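Local coordinates for probable ABC transporter extracellular-binding protein YckB (Bacillus subtilis, PDB 2IEE) that probably serves as the extracellular solute-binding component of an ABC transport system at the Bacillus subtilis cell membrane, at residues Y32-H37 with G48-V53; V24-G29 with K68-D73; A88-V93 with N207-V212. All blocks are in the same frame, centred on the assembly; numbering follows the deposited sequence.

Contact 1 (Y32-H37 with G48-V53)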
# COMPACT_ATOMS: atom_id res chain seq x y z
N TYR A 32 -1.29 7.94 -1.38
CA TYR A 32 -0.10 8.43 -0.70
C TYR A 32 0.31 7.35 0.31
O TYR A 32 -0.53 6.76 0.97
CB TYR A 32 -0.42 9.72 0.03
CG TYR A 32 0.71 10.23 0.89
CD1 TYR A 32 1.81 10.87 0.33
CD2 TYR A 32 0.68 10.06 2.27
CE1 TYR A 32 2.87 11.32 1.12
CE2 TYR A 32 1.72 10.50 3.07
CZ TYR A 32 2.81 11.13 2.50
OH TYR A 32 3.85 11.53 3.30
N PRO A 33 1.62 7.07 0.44
CA PRO A 33 2.78 7.66 -0.24
C PRO A 33 3.38 6.71 -1.30
O PRO A 33 4.59 6.74 -1.54
CB PRO A 33 3.74 7.88 0.91
CG PRO A 33 3.58 6.56 1.65
CD PRO A 33 2.06 6.33 1.64
N THR A 34 2.56 5.88 -1.92
CA THR A 34 3.10 4.94 -2.89
C THR A 34 2.85 5.34 -4.35
O THR A 34 3.61 4.98 -5.25
CB THR A 34 2.56 3.52 -2.63
OG1 THR A 34 3.41 2.56 -3.27
CG2 THR A 34 1.14 3.38 -3.17
N SER A 35 1.76 6.07 -4.58
CA SER A 35 1.41 6.54 -5.91
C SER A 35 0.55 7.79 -5.73
O SER A 35 -0.65 7.69 -5.46
CB SER A 35 0.63 5.48 -6.68
OG SER A 35 0.24 5.97 -7.96
N TYR A 36 1.16 8.96 -5.85
CA TYR A 36 0.44 10.21 -5.68
C TYR A 36 1.17 11.33 -6.42
O TYR A 36 2.20 11.10 -7.03
CB TYR A 36 0.34 10.57 -4.19
CG TYR A 36 1.68 10.88 -3.56
CD1 TYR A 36 2.59 9.87 -3.27
CD2 TYR A 36 2.05 12.20 -3.30
CE1 TYR A 36 3.84 10.15 -2.73
CE2 TYR A 36 3.30 12.50 -2.77
CZ TYR A 36 4.19 11.48 -2.49
OH TYR A 36 5.42 11.78 -1.97
N HIS A 37 0.63 12.54 -6.34
CA HIS A 37 1.27 13.67 -7.00
C HIS A 37 1.92 14.60 -5.97
O HIS A 37 1.33 14.93 -4.94
CB HIS A 37 0.24 14.46 -7.82
CG HIS A 37 -0.44 13.66 -8.88
ND1 HIS A 37 -1.61 12.97 -8.66
CD2 HIS A 37 -0.11 13.42 -10.18
CE1 HIS A 37 -1.97 12.34 -9.76
NE2 HIS A 37 -1.07 12.60 -10.70
N GLY A 48 5.94 8.60 -5.61
CA GLY A 48 5.53 7.65 -4.59
C GLY A 48 6.39 6.40 -4.62
O GLY A 48 7.00 6.07 -5.65
N TYR A 49 6.45 5.68 -3.50
CA TYR A 49 7.27 4.48 -3.43
C TYR A 49 7.17 3.52 -4.62
O TYR A 49 8.17 3.28 -5.30
CB TYR A 49 6.97 3.71 -2.14
CG TYR A 49 7.76 2.42 -2.05
CD1 TYR A 49 9.14 2.43 -1.92
CD2 TYR A 49 7.12 1.19 -2.14
CE1 TYR A 49 9.87 1.25 -1.90
CE2 TYR A 49 7.83 -0.00 -2.11
CZ TYR A 49 9.21 0.03 -2.00
OH TYR A 49 9.91 -1.15 -1.98
N GLU A 50 5.98 2.98 -4.88
CA GLU A 50 5.80 2.03 -5.98
C GLU A 50 6.10 2.63 -7.35
O GLU A 50 6.71 1.99 -8.20
CB GLU A 50 4.38 1.45 -5.94
CG GLU A 50 4.14 0.37 -7.00
CD GLU A 50 2.81 -0.35 -6.85
OE1 GLU A 50 1.89 0.21 -6.22
OE2 GLU A 50 2.68 -1.47 -7.39
N VAL A 51 5.66 3.87 -7.56
CA VAL A 51 5.89 4.55 -8.83
C VAL A 51 7.40 4.66 -9.08
O VAL A 51 7.87 4.35 -10.18
CB VAL A 51 5.26 5.96 -8.81
CG1 VAL A 51 5.76 6.80 -9.97
CG2 VAL A 51 3.75 5.84 -8.87
N GLU A 52 8.15 5.07 -8.07
CA GLU A 52 9.59 5.21 -8.23
C GLU A 52 10.28 3.87 -8.39
O GLU A 52 11.26 3.76 -9.12
CB GLU A 52 10.19 5.98 -7.04
CG GLU A 52 9.71 7.42 -6.88
CD GLU A 52 9.87 8.26 -8.15
OE1 GLU A 52 10.85 8.05 -8.89
OE2 GLU A 52 9.01 9.13 -8.39
N VAL A 53 9.76 2.84 -7.72
CA VAL A 53 10.35 1.51 -7.84
C VAL A 53 10.23 1.02 -9.28
O VAL A 53 11.18 0.48 -9.84
CB VAL A 53 9.63 0.49 -6.91
CG1 VAL A 53 10.07 -0.93 -7.26
CG2 VAL A 53 9.95 0.80 -5.45
O HOH W 1 2.41 -0.03 -3.40

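Contact 2 (V24-G29 with K68-D73)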
# COMPACT_ATOMS: atom_id res chain seq x y z
N VAL A 24 4.26 0.93 -20.68
CA VAL A 24 3.07 1.64 -20.25
C VAL A 24 2.58 1.02 -18.94
O VAL A 24 2.33 -0.18 -18.87
CB VAL A 24 1.96 1.53 -21.31
CG1 VAL A 24 0.78 2.39 -20.92
CG2 VAL A 24 2.50 1.96 -22.66
N VAL A 25 2.45 1.84 -17.90
CA VAL A 25 2.03 1.33 -16.61
C VAL A 25 0.87 2.10 -16.01
O VAL A 25 0.90 3.33 -15.92
CB VAL A 25 3.21 1.35 -15.60
CG1 VAL A 25 2.81 0.63 -14.31
CG2 VAL A 25 4.44 0.70 -16.21
N ALA A 26 -0.15 1.37 -15.58
CA ALA A 26 -1.32 1.99 -14.98
C ALA A 26 -1.10 2.13 -13.48
O ALA A 26 -0.51 1.26 -12.83
CB ALA A 26 -2.56 1.15 -15.25
N THR A 27 -1.59 3.24 -12.94
CA THR A 27 -1.50 3.52 -11.51
C THR A 27 -2.57 4.58 -11.24
O THR A 27 -3.02 5.26 -12.16
CB THR A 27 -0.11 4.06 -11.13
OG1 THR A 27 0.00 4.11 -9.70
CG2 THR A 27 0.11 5.45 -11.71
N SER A 28 -2.97 4.71 -9.98
CA SER A 28 -4.02 5.66 -9.63
C SER A 28 -3.55 7.07 -9.32
O SER A 28 -4.16 8.04 -9.76
CB SER A 28 -4.83 5.12 -8.46
OG SER A 28 -4.04 5.04 -7.28
N GLY A 29 -2.48 7.19 -8.54
CA GLY A 29 -2.00 8.50 -8.18
C GLY A 29 -2.83 9.06 -7.03
O GLY A 29 -2.78 10.25 -6.73
N LYS A 68 -0.08 5.67 -16.94
CA LYS A 68 -1.45 5.98 -17.30
C LYS A 68 -2.26 5.98 -16.02
O LYS A 68 -2.44 4.94 -15.38
CB LYS A 68 -2.00 4.94 -18.27
CG LYS A 68 -1.38 4.98 -19.66
CD LYS A 68 -1.61 6.32 -20.34
CE LYS A 68 -1.03 6.33 -21.75
NZ LYS A 68 -1.14 7.67 -22.39
N GLU A 69 -2.74 7.15 -15.63
CA GLU A 69 -3.53 7.29 -14.42
C GLU A 69 -4.98 6.93 -14.66
O GLU A 69 -5.60 7.44 -15.59
CB GLU A 69 -3.42 8.72 -13.90
CG GLU A 69 -2.00 9.10 -13.51
CD GLU A 69 -1.88 10.54 -13.09
OE1 GLU A 69 -2.77 11.01 -12.36
OE2 GLU A 69 -0.89 11.20 -13.48
N MSE A 70 -5.51 6.06 -13.81
CA MSE A 70 -6.90 5.61 -13.91
C MSE A 70 -7.35 4.98 -12.60
O MSE A 70 -6.52 4.64 -11.75
CB MSE A 70 -7.03 4.58 -15.04
CG MSE A 70 -6.17 3.34 -14.85
SE MSE A 70 -6.35 2.02 -16.24
CE MSE A 70 -5.17 2.81 -17.55
N GLY A 71 -8.65 4.81 -12.43
CA GLY A 71 -9.17 4.20 -11.22
C GLY A 71 -8.75 2.74 -11.13
O GLY A 71 -8.37 2.14 -12.13
N ILE A 72 -8.82 2.18 -9.93
CA ILE A 72 -8.43 0.78 -9.73
C ILE A 72 -9.33 -0.12 -10.57
O ILE A 72 -8.91 -1.18 -11.04
CB ILE A 72 -8.56 0.38 -8.24
CG1 ILE A 72 -8.03 -1.05 -8.03
CG2 ILE A 72 -10.00 0.47 -7.79
CD1 ILE A 72 -6.54 -1.20 -8.26
N ASP A 73 -10.57 0.32 -10.78
CA ASP A 73 -11.53 -0.45 -11.57
C ASP A 73 -11.16 -0.42 -13.05
O ASP A 73 -10.86 0.64 -13.60
CB ASP A 73 -12.94 0.12 -11.37
CG ASP A 73 -13.98 -0.63 -12.19
OD1 ASP A 73 -14.08 -1.86 -12.03
OD2 ASP A 73 -14.69 0.02 -12.99

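Contact 3 (A88-V93 with N207-V212)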
# COMPACT_ATOMS: atom_id res chain seq x y z
N ALA A 88 0.52 -0.95 -11.53
CA ALA A 88 1.23 -0.79 -10.26
C ALA A 88 0.35 0.08 -9.38
O ALA A 88 0.34 1.31 -9.51
CB ALA A 88 2.58 -0.12 -10.48
N ASN A 89 -0.40 -0.54 -8.48
CA ASN A 89 -1.29 0.23 -7.64
C ASN A 89 -1.57 -0.45 -6.31
O ASN A 89 -2.72 -0.70 -5.97
CB ASN A 89 -2.61 0.45 -8.38
CG ASN A 89 -3.44 1.59 -7.79
OD1 ASN A 89 -4.66 1.50 -7.70
ND2 ASN A 89 -2.77 2.67 -7.41
N ASP A 90 -0.51 -0.78 -5.57
CA ASP A 90 -0.66 -1.40 -4.26
C ASP A 90 -1.57 -2.64 -4.33
O ASP A 90 -2.37 -2.89 -3.42
CB ASP A 90 -1.25 -0.36 -3.30
CG ASP A 90 -0.89 -0.64 -1.85
OD1 ASP A 90 0.31 -0.84 -1.56
OD2 ASP A 90 -1.81 -0.63 -1.01
N ILE A 91 -1.44 -3.41 -5.40
CA ILE A 91 -2.27 -4.60 -5.58
C ILE A 91 -1.68 -5.82 -4.87
O ILE A 91 -0.54 -6.21 -5.13
CB ILE A 91 -2.44 -4.90 -7.08
CG1 ILE A 91 -2.98 -3.65 -7.78
CG2 ILE A 91 -3.38 -6.07 -7.27
CD1 ILE A 91 -3.03 -3.75 -9.28
N ASP A 92 -2.47 -6.41 -3.98
CA ASP A 92 -2.00 -7.56 -3.22
C ASP A 92 -1.82 -8.79 -4.09
O ASP A 92 -2.52 -8.99 -5.09
CB ASP A 92 -2.98 -7.92 -2.09
CG ASP A 92 -3.21 -6.77 -1.12
OD1 ASP A 92 -2.25 -6.03 -0.81
OD2 ASP A 92 -4.35 -6.61 -0.65
N VAL A 93 -0.84 -9.61 -3.72
CA VAL A 93 -0.59 -10.85 -4.42
C VAL A 93 -1.55 -11.82 -3.74
O VAL A 93 -1.52 -11.96 -2.52
CB VAL A 93 0.85 -11.35 -4.20
CG1 VAL A 93 1.05 -12.67 -4.94
CG2 VAL A 93 1.84 -10.31 -4.69
N ASN A 207 -0.04 -9.04 4.10
CA ASN A 207 -0.22 -8.80 2.67
C ASN A 207 1.07 -8.33 2.02
O ASN A 207 1.98 -7.86 2.70
CB ASN A 207 -1.33 -7.76 2.45
CG ASN A 207 -1.05 -6.42 3.16
OD1 ASN A 207 -0.21 -5.63 2.73
ND2 ASN A 207 -1.76 -6.18 4.26
N LYS A 208 1.14 -8.48 0.70
CA LYS A 208 2.30 -8.06 -0.07
C LYS A 208 1.84 -7.57 -1.43
O LYS A 208 0.84 -8.05 -1.97
CB LYS A 208 3.30 -9.21 -0.23
CG LYS A 208 2.75 -10.48 -0.89
CD LYS A 208 3.79 -11.60 -0.78
CE LYS A 208 3.25 -12.95 -1.25
NZ LYS A 208 4.27 -14.03 -1.07
N GLN A 209 2.56 -6.59 -1.98
CA GLN A 209 2.22 -6.02 -3.27
C GLN A 209 3.33 -6.19 -4.31
O GLN A 209 4.52 -6.25 -3.98
CB GLN A 209 1.90 -4.52 -3.12
CG GLN A 209 0.75 -4.22 -2.19
CD GLN A 209 1.08 -4.52 -0.74
OE1 GLN A 209 2.08 -4.05 -0.22
NE2 GLN A 209 0.22 -5.30 -0.09
N ALA A 210 2.93 -6.27 -5.57
CA ALA A 210 3.88 -6.46 -6.65
C ALA A 210 3.30 -5.91 -7.94
O ALA A 210 2.13 -5.53 -8.00
CB ALA A 210 4.19 -7.96 -6.82
N LEU A 211 4.13 -5.89 -8.99
CA LEU A 211 3.70 -5.40 -10.29
C LEU A 211 2.82 -6.45 -10.98
O LEU A 211 3.16 -7.63 -11.00
CB LEU A 211 4.91 -5.09 -11.16
CG LEU A 211 4.57 -4.42 -12.50
CD1 LEU A 211 4.10 -2.98 -12.25
CD2 LEU A 211 5.81 -4.44 -13.40
N VAL A 212 1.71 -6.00 -11.53
CA VAL A 212 0.77 -6.90 -12.20
C VAL A 212 0.85 -6.81 -13.72
O VAL A 212 0.79 -5.72 -14.30
CB VAL A 212 -0.69 -6.59 -11.79
CG1 VAL A 212 -1.60 -7.70 -12.27
CG2 VAL A 212 -0.78 -6.42 -10.28
O HOH W 2 0.66 -3.03 -7.46
O HOH W 3 -1.24 -9.96 -0.45

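Contact 1 (Y32-H37 with G48-V53)
Pro33 and Thr34 supply the acceptors that meet the opening backbone N-H groups of helix 49-60. Tyr49 N reaches Pro33 O at 2.9 Å in a nearly straight bond (164° at the hydrogen), arriving in the carbonyl plane on a lone pair. Val51 N finds Thr34 O at 3.3 Å, almost in line with the C=O bond. Between them, Glu50 N donates to the hydroxyl Thr34 OG1 at 3.1 Å. That hydroxyl lies anti to its own backbone N (chi1 -160°), which turns it to the helix. It gives its proton to a water 2.8 Å from OG1, and the water donates to Glu50 OE1 at 2.9 Å. Thr34 and Glu50 run side by side, the glutamate chain extended beyond CG; its OE2 goes on to Tyr107 OH, and OE1 also takes Asp90 N.

This is helix N-terminal capping by the preceding loop, a few residues upstream: in a helix the first N-H groups have no carbonyl one turn back, and here the loop after the cis peptide bond that precedes Pro33 serves three in succession. Gly48 is the N-cap residue. Its backbone angles call for glycine, and a CB would also run into the Thr34 and Ser35 backbone.

An alanine in place of Thr34 would probably leave Glu50 N without its hydroxyl acceptor and the bridging water without a donor on the loop side.

Farther out the contact is packing. Tyr36 brings CE1 to 3.5 Å from Gly48 CA, approaching obliquely, and one face of its ring carries Tyr32 CD1 over the centre. Ser35 OG, hydrogen-bonded to Thr27 OG1, rests 3.6 Å from Val51 CG2. Beyond Pro33, Leu183 and Leu186 of helix 181-190 pack on its ring.

Contact 2 (V24-G29 with K68-D73)
Glu69 carries the flat side-chain group of this contact, a carboxylate whose OE1 stands 4.2 Å from Ser28 O, an approach of two acceptors; its OE2 is held elsewhere, by His37 NE2. The other flat groups are peptide units, joined across the two strands by three bonds. Lys68 N donates to Val25 O at 2.7 Å, Thr27 N to Lys68 O at 3.1 Å, and Met70 N to Thr27 O at 3.1 Å. The last oxygen also takes a CA-H contact from Glu69 CA.

On one face of the sheet lie Ala26 and Lys68, on the other Thr27 and Glu69. On the Ala26 and Lys68 side, Lys68 CG, anti to its own carbonyl carbon (chi1 -69°), lies 3.6 Å from Val24 CG1, the two side chains crossing at a slant; NZ continues to a salt bridge with Glu66. Met70, a selenomethionine in this crystal, bends at chi3 (81°), which places CE 3.9 Å from Ala26 CB. Met75 of helix 75-81 touches both residues and extends this small apolar patch. On the Thr27 and Glu69 side the Thr27 hydroxyl is hydrogen-bonded to Ala88 O, outside the two segments, while Leu46 of strand 45-47 packs against Thr27 and Glu69.

Strand 22-27 lies between 64-69 and 86-87, parallel to both. Helix 49-60 lies in the connection from 22-27 to 64-69, making the pair a beta-alpha-beta unit whose connection also carries the small antiparallel pair 36-38 and 45-47, and the 2-1-3 strand order fits the type II periplasmic-binding-protein fold.

Contact 3 (A88-V93 with N207-V212)
Gln209 sets its CG anti to its own carbonyl carbon (chi1 -60°) and folds back at CD (chi2 69°), which lays the chain alongside both Asp90 and Asp92. From there NE2 donates twice: to Asp92 OD1 at 2.7 Å, nearly in line with the C-O bond and close to the amide plane, and to Asn207 OD1 at 2.9 Å. OE1 accepts from Lys108 NZ, which also forms a salt bridge with Asp90 OD1; Asp90 OD1 lies 3.5 Å from Gln209 CG. The amide is thus gripped at both ends, which fixes its rotation.

Along the backbone, Val93 N donates to Lys208 O at 2.9 Å beside the single bridge of Asp92 with Gln209. One water spans the wider part, accepting from Asn89 N and Ile91 N and donating to Ala210 O. Apolar contacts finish the seam: Ile91 CD1 meets Val212 CG2 at 3.6 Å, the side chains at about a right angle, and Ala88 CB meets Leu211 CD1 at 3.7 Å.

Strand 197-214, paired with 108-116, probably crosses from one lobe to the other; the arrangement is consistent with the two-stranded hinge of family 3 solute-binding proteins.

How the contacts relate
The three contacts lie close together, their centres 12 to 13 Å apart. Along the chain contact 1 is nested inside the loop closed by contact 2, and contact 3 follows both. Ser35 OG of contact 1 meets Thr27 OG1 of contact 2 at 2.6 Å. Strand 22-27 lies beside the 88-93 segment, Ala26 O and Ala88 N 2.8 Å apart. Glu50 ties contact 1 to contact 3, its OE1 lying 2.7 Å from Asp90 N. The 88-93 loop, which in turn meets the probable hinge strand, is thereby tied to the parallel sheet and to helix 49-60. In relatives the solute binds in the cleft between the lobes.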